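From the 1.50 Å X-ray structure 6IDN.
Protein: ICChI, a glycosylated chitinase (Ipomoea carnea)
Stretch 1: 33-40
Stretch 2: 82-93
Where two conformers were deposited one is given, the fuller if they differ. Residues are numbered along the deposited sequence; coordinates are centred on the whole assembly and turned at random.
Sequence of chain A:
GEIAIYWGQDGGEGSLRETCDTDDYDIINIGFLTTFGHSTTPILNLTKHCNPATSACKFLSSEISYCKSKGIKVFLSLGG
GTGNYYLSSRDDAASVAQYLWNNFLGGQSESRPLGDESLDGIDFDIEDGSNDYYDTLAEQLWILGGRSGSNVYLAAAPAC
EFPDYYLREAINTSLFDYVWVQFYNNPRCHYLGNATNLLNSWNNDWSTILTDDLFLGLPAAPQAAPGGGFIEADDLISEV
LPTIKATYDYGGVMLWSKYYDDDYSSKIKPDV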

ATOM      1  N   LEU A  33      -6.772   7.827   1.462  1.00 19.31           N
ATOM      2  CA  LEU A  33      -7.766   8.643   0.763  1.00 20.67           C
ATOM      3  C   LEU A  33      -9.083   7.881   0.853  1.00 21.70           C
ATOM      4  O   LEU A  33      -9.283   6.880   0.159  1.00 20.12           O
ATOM      5  CB  LEU A  33      -7.353   8.898  -0.685  1.00 18.45           C
ATOM      6  CG  LEU A  33      -8.075  10.039  -1.407  1.00 20.73           C
ATOM      7  CD1 LEU A  33      -7.580  11.393  -0.890  1.00 18.42           C
ATOM      8  CD2 LEU A  33      -7.874   9.952  -2.908  1.00 21.14           C
ATOM      9  N   THR A  34      -9.975   8.329   1.744  1.00 22.82           N
ATOM     10  CA  THR A  34     -11.147   7.544   2.122  1.00 21.55           C
ATOM     11  C   THR A  34     -12.416   7.902   1.355  1.00 25.60           C
ATOM     12  O   THR A  34     -13.357   7.097   1.352  1.00 22.68           O
ATOM     13  CB  THR A  34     -11.427   7.673   3.628  1.00 23.84           C
ATOM     14  OG1 THR A  34     -11.596   9.053   3.999  1.00 25.11           O
ATOM     15  CG2 THR A  34     -10.296   7.064   4.420  1.00 22.44           C
ATOM     16  N   THR A  35     -12.480   9.083   0.733  1.00 22.92           N
ATOM     17  CA  THR A  35     -13.533   9.423  -0.218  1.00 21.74           C
ATOM     18  C   THR A  35     -12.882   9.825  -1.532  1.00 19.49           C
ATOM     19  O   THR A  35     -11.975  10.662  -1.537  1.00 22.47           O
ATOM     20  CB  THR A  35     -14.418  10.574   0.277  1.00 27.91           C
ATOM     21  OG1 THR A  35     -15.172  10.156   1.423  1.00 30.44           O
ATOM     22  CG2 THR A  35     -15.398  11.018  -0.829  1.00 24.95           C
ATOM     23  N   PHE A  36     -13.322   9.210  -2.631  1.00 21.97           N
ATOM     24  CA  PHE A  36     -12.934   9.634  -3.975  1.00 20.39           C
ATOM     25  C   PHE A  36     -13.883   8.992  -4.975  1.00 20.93           C
ATOM     26  O   PHE A  36     -14.601   8.043  -4.651  1.00 21.07           O
ATOM     27  CB  PHE A  36     -11.475   9.273  -4.314  1.00 19.57           C
ATOM     28  CG  PHE A  36     -11.174   7.794  -4.263  1.00 19.07           C
ATOM     29  CD1 PHE A  36     -11.392   6.982  -5.371  1.00 19.42           C
ATOM     30  CD2 PHE A  36     -10.648   7.225  -3.119  1.00 19.42           C
ATOM     31  CE1 PHE A  36     -11.127   5.630  -5.319  1.00 20.53           C
ATOM     32  CE2 PHE A  36     -10.357   5.868  -3.069  1.00 18.55           C
ATOM     33  CZ  PHE A  36     -10.602   5.071  -4.169  1.00 17.55           C
ATOM     34  N   GLY A  37     -13.888   9.537  -6.189  1.00 20.24           N
ATOM     35  CA  GLY A  37     -14.708   9.021  -7.263  1.00 22.00           C
ATOM     36  C   GLY A  37     -16.126   9.552  -7.211  1.00 20.99           C
ATOM     37  O   GLY A  37     -16.541  10.245  -6.285  1.00 23.41           O
ATOM     38  N   HIS A  38     -16.886   9.190  -8.247  1.00 24.24           N
ATOM     39  CA  HIS A  38     -18.305   9.536  -8.386  1.00 24.36           C
ATOM     40  C   HIS A  38     -18.564  11.012  -8.060  1.00 27.02           C
ATOM     41  O   HIS A  38     -19.524  11.370  -7.372  1.00 27.70           O
ATOM     42  CB  HIS A  38     -19.211   8.578  -7.578  1.00 25.18           C
ATOM     43  CG  HIS A  38     -18.970   8.542  -6.091  1.00 26.47           C
ATOM     44  ND1 HIS A  38     -17.927   7.849  -5.510  1.00 22.81           N
ATOM     45  CD2 HIS A  38     -19.691   9.055  -5.064  1.00 28.64           C
ATOM     46  CE1 HIS A  38     -17.995   7.968  -4.195  1.00 20.42           C
ATOM     47  NE2 HIS A  38     -19.067   8.686  -3.897  1.00 22.38           N
ATOM     48  N   SER A  39     -17.675  11.875  -8.568  1.00 28.21           N
ATOM     49  CA  SER A  39     -17.814  13.331  -8.560  1.00 26.29           C
ATOM     50  C   SER A  39     -17.700  13.940  -7.167  1.00 27.64           C
ATOM     51  O   SER A  39     -18.100  15.092  -6.963  1.00 33.65           O
ATOM     52  CB  SER A  39     -19.127  13.771  -9.222  1.00 30.29           C
ATOM     53  OG  SER A  39     -19.037  13.663 -10.633  1.00 51.33           O
ATOM     54  N   THR A  40     -17.141  13.210  -6.204  1.00 29.21           N
ATOM     55  CA  THR A  40     -16.901  13.766  -4.885  1.00 24.31           C
ATOM     56  C   THR A  40     -15.620  14.586  -4.864  1.00 34.01           C
ATOM     57  O   THR A  40     -14.706  14.388  -5.665  1.00 27.83           O
ATOM     58  CB  THR A  40     -16.771  12.672  -3.827  1.00 25.77           C
ATOM     59  OG1 THR A  40     -15.604  11.870  -4.106  1.00 25.01           O
ATOM     60  CG2 THR A  40     -18.014  11.805  -3.800  1.00 25.96           C
ATOM     61  N   THR A  82     -12.635   1.680   5.865  1.00 31.65           N
ATOM     62  CA  THR A  82     -13.818   2.503   6.098  1.00 31.76           C
ATOM     63  C   THR A  82     -13.759   3.697   5.170  1.00 33.25           C
ATOM     64  O   THR A  82     -12.815   4.491   5.235  1.00 36.50           O
ATOM     65  CB  THR A  82     -13.887   2.974   7.552  1.00 34.22           C
ATOM     66  OG1 THR A  82     -13.897   1.842   8.434  1.00 44.80           O
ATOM     67  CG2 THR A  82     -15.147   3.816   7.783  1.00 40.99           C
ATOM     68  N   GLY A  83     -14.752   3.834   4.305  1.00 29.53           N
ATOM     69  CA  GLY A  83     -14.705   4.981   3.413  1.00 32.76           C
ATOM     70  C   GLY A  83     -15.942   5.099   2.559  1.00 39.87           C
ATOM     71  O   GLY A  83     -16.839   4.250   2.589  1.00 42.67           O
ATOM     72  N   ASN A  84     -15.964   6.188   1.800  1.00 31.32           N
ATOM     73  CA  ASN A  84     -16.975   6.470   0.791  1.00 37.15           C
ATOM     74  C   ASN A  84     -16.267   6.587  -0.557  1.00 33.47           C
ATOM     75  O   ASN A  84     -16.073   7.690  -1.073  1.00 32.59           O
ATOM     76  CB  ASN A  84     -17.741   7.774   1.129  1.00 42.43           C
ATOM     77  CG  ASN A  84     -18.752   8.151   0.077  1.00 51.70           C
ATOM     78  OD1 ASN A  84     -19.287   7.295  -0.626  1.00 53.09           O
ATOM     79  ND2 ASN A  84     -18.989   9.447  -0.070  1.00 42.06           N
ATOM     80  N   TYR A  85     -15.826   5.456  -1.091  1.00 22.11           N
ATOM     81  CA  TYR A  85     -15.085   5.510  -2.345  1.00 21.00           C
ATOM     82  C   TYR A  85     -15.588   4.440  -3.301  1.00 26.46           C
ATOM     83  O   TYR A  85     -15.966   3.346  -2.880  1.00 25.18           O
ATOM     84  CB  TYR A  85     -13.577   5.370  -2.103  1.00 20.96           C
ATOM     85  CG  TYR A  85     -13.149   4.095  -1.409  1.00 23.99           C
ATOM     86  CD1 TYR A  85     -13.027   4.035  -0.034  1.00 21.41           C
ATOM     87  CD2 TYR A  85     -12.797   2.961  -2.145  1.00 20.51           C
ATOM     88  CE1 TYR A  85     -12.617   2.871   0.601  1.00 20.96           C
ATOM     89  CE2 TYR A  85     -12.383   1.800  -1.514  1.00 21.56           C
ATOM     90  CZ  TYR A  85     -12.284   1.757  -0.147  1.00 21.74           C
ATOM     91  OH  TYR A  85     -11.860   0.610   0.471  1.00 24.07           O
ATOM     92  N   TYR A  86     -15.609   4.805  -4.581  1.00 20.57           N
ATOM     93  CA  TYR A  86     -15.897   3.941  -5.720  1.00 20.67           C
ATOM     94  C   TYR A  86     -15.879   4.802  -6.974  1.00 22.68           C
ATOM     95  O   TYR A  86     -16.061   6.024  -6.915  1.00 20.80           O
ATOM     96  CB  TYR A  86     -17.242   3.222  -5.598  1.00 21.56           C
ATOM     97  CG  TYR A  86     -18.444   4.129  -5.469  1.00 29.40           C
ATOM     98  CD1 TYR A  86     -19.116   4.574  -6.592  1.00 28.27           C
ATOM     99  CD2 TYR A  86     -18.913   4.536  -4.223  1.00 28.01           C
ATOM    100  CE1 TYR A  86     -20.222   5.408  -6.492  1.00 30.04           C
ATOM    101  CE2 TYR A  86     -20.024   5.361  -4.113  1.00 32.32           C
ATOM    102  CZ  TYR A  86     -20.666   5.802  -5.249  1.00 30.75           C
ATOM    103  OH  TYR A  86     -21.776   6.621  -5.137  1.00 37.10           O
ATOM    104  N   LEU A  87     -15.651   4.155  -8.110  1.00 19.15           N
ATOM    105  CA  LEU A  87     -15.570   4.829  -9.396  1.00 17.05           C
ATOM    106  C   LEU A  87     -16.830   4.525 -10.189  1.00 18.99           C
ATOM    107  O   LEU A  87     -17.310   3.390 -10.186  1.00 22.52           O
ATOM    108  CB  LEU A  87     -14.346   4.355 -10.164  1.00 18.70           C
ATOM    109  CG  LEU A  87     -13.041   4.510  -9.385  1.00 18.88           C
ATOM    110  CD1 LEU A  87     -11.946   3.716 -10.068  1.00 19.86           C
ATOM    111  CD2 LEU A  87     -12.645   5.986  -9.260  1.00 17.07           C
ATOM    112  N   SER A  88     -17.351   5.532 -10.886  1.00 19.91           N
ATOM    113  CA  SER A  88     -18.646   5.370 -11.530  1.00 21.21           C
ATOM    114  C   SER A  88     -18.575   5.111 -13.036  1.00 21.37           C
ATOM    115  O   SER A  88     -19.596   4.711 -13.617  1.00 25.50           O
ATOM    116  CB  SER A  88     -19.525   6.601 -11.257  1.00 25.96           C
ATOM    117  OG  SER A  88     -18.874   7.792 -11.655  1.00 28.96           O
ATOM    118  N   SER A  89     -17.413   5.292 -13.671  1.00 22.70           N
ATOM    119  CA  SER A  89     -17.305   5.202 -15.127  1.00 26.17           C
ATOM    120  C   SER A  89     -15.838   5.260 -15.521  1.00 20.32           C
ATOM    121  O   SER A  89     -14.971   5.579 -14.703  1.00 19.84           O
ATOM    122  CB  SER A  89     -18.056   6.334 -15.815  1.00 23.11           C
ATOM    123  OG  SER A  89     -17.379   7.556 -15.611  1.00 22.13           O
ATOM    124  N   ARG A  90     -15.565   4.988 -16.801  1.00 19.41           N
ATOM    125  CA  ARG A  90     -14.195   5.154 -17.298  1.00 19.00           C
ATOM    126  C   ARG A  90     -13.752   6.607 -17.187  1.00 19.23           C
ATOM    127  O   ARG A  90     -12.600   6.891 -16.831  1.00 19.60           O
ATOM    128  CB  ARG A  90     -14.080   4.702 -18.762  1.00 22.27           C
ATOM    129  CG  ARG A  90     -14.277   3.222 -19.066  1.00 25.36           C
ATOM    130  CD  ARG A  90     -14.002   2.932 -20.554  1.00 24.50           C
ATOM    131  NE  ARG A  90     -12.625   3.286 -20.869  1.00 28.20           N
ATOM    132  CZ  ARG A  90     -11.594   2.450 -20.807  1.00 26.26           C
ATOM    133  NH1 ARG A  90     -11.777   1.173 -20.484  1.00 24.56           N
ATOM    134  NH2 ARG A  90     -10.370   2.901 -21.065  1.00 22.08           N
ATOM    135  N   ASP A  91     -14.648   7.545 -17.508  0.55 22.43           N
ATOM    136  CA  ASP A  91     -14.303   8.959 -17.409  0.55 21.67           C
ATOM    137  C   ASP A  91     -14.056   9.368 -15.963  0.55 19.01           C
ATOM    138  O   ASP A  91     -13.200  10.219 -15.689  0.55 20.86           O
ATOM    139  CB  ASP A  91     -15.412   9.815 -18.028  0.55 25.29           C
ATOM    140  CG  ASP A  91     -15.429   9.743 -19.548  0.55 31.54           C
ATOM    141  OD1 ASP A  91     -14.462   9.214 -20.143  0.55 28.21           O
ATOM    142  OD2 ASP A  91     -16.416  10.215 -20.146  0.55 36.26           O
ATOM    143  N   ASP A  92     -14.801   8.780 -15.023  1.00 21.45           N
ATOM    144  CA  ASP A  92     -14.576   9.067 -13.610  1.00 18.35           C
ATOM    145  C   ASP A  92     -13.206   8.578 -13.190  1.00 19.68           C
ATOM    146  O   ASP A  92     -12.494   9.253 -12.431  1.00 19.47           O
ATOM    147  CB  ASP A  92     -15.657   8.396 -12.759  1.00 17.85           C
ATOM    148  CG  ASP A  92     -15.623   8.843 -11.296  1.00 21.72           C
ATOM    149  OD1 ASP A  92     -15.459  10.060 -11.036  1.00 23.47           O
ATOM    150  OD2 ASP A  92     -15.755   7.971 -10.410  1.00 21.38           O
ATOM    151  N   ALA A  93     -12.816   7.407 -13.688  1.00 19.91           N
ATOM    152  CA  ALA A  93     -11.486   6.895 -13.397  1.00 18.75           C
ATOM    153  C   ALA A  93     -10.417   7.842 -13.921  1.00 18.32           C
ATOM    154  O   ALA A  93      -9.417   8.093 -13.236  1.00 18.73           O
ATOM    155  CB  ALA A  93     -11.327   5.493 -13.991  1.00 18.20           C
TER
HETATM  156  O   HOH W   1     -17.907  11.202   1.598  1.00 38.48           O
HETATM  157  O   HOH W   2     -14.682  11.993  -9.365  1.00 22.12           O
HETATM  158  O   HOH W   3     -16.987  11.780 -12.520  1.00 33.73           O

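Thr 34 to His 38 run alongside Gly 83 to Ser 88, and the two stretches together bury 593 Å² of surface. Asn 84 N donates to Thr 34 O at 2.8 Å, and Tyr 86 N reaches Phe 36 O at 3.4 Å in a weak bond. Between these, Thr 35 CA lies 3.2 Å from Asn 84 O, a CA-H...O contact. Such backbone bonds are few, and side chains add the rest.

His 38 contributes most, with 116 Å² of its surface covered. Its chi1 of 60° (p) and chi2 of -78° lay the imidazole along the second stretch, where His 38 ND1 donates to Tyr 86 O at 3.0 Å and nearly straight. The same pose sets the ring flat against that of Tyr 86 in an offset stack, with centroids 3.6 Å apart and planes at 3°. Tyr 86 has its CA-to-CB bond pointing away, yet its chi1 of 59° (p) and chi2 of 90° bring the ring back over the histidine. Histidine suits this position because one flat side chain offers both a donor at its edge and a face for stacking.

Phe 36 and Tyr 85 make the greasy counterpart on the face opposite Thr 35 and Asn 84. Both adopt p rotamers, and large aromatic rings suit this buried face. With chi1 of 60°, Phe 36 places its ring under Tyr 85 CB, which sits 3.6 Å from the Phe 36 ring centroid in a CH-pi contact; the two rings are near parallel but slid apart, so they barely overlap. Leu 87 CD2 approaches the edge of the phenyl ring, 4.2 Å from Phe 36 CD1. On the more polar face, a water bridges Thr 35 OG1 (2.9 Å) and Asn 84 ND2 (2.7 Å), accepting from the amide.

Gly 37 begins a type I' turn ending at Thr 40. Its phi of 84° favours glycine, and an ideal CB on Gly 37 would lie 2.0 Å from Tyr 86 O, a clash. Thr 40, with chi1 of 64° (p), braces the turn: Thr 40 OG1 donates to Gly 37 O at 2.9 Å.

Asp 92 fastens this turn to the start of the helix. Its t rotamer carries Asp 92 OD2 to His 38 N, 2.7 Å away, and Asp 92 OD2 also accepts from Ser 88 N at 3.0 Å; a carboxylate suits a place where two backbone NH groups need an acceptor. A water donates to Asp 92 OD1 at 2.7 Å and accepts from Ser 39 N at 3.1 Å. At the N-cap, Ser 89 OG accepts from Asp 92 N at 2.9 Å, anchoring the backbone of this aspartate.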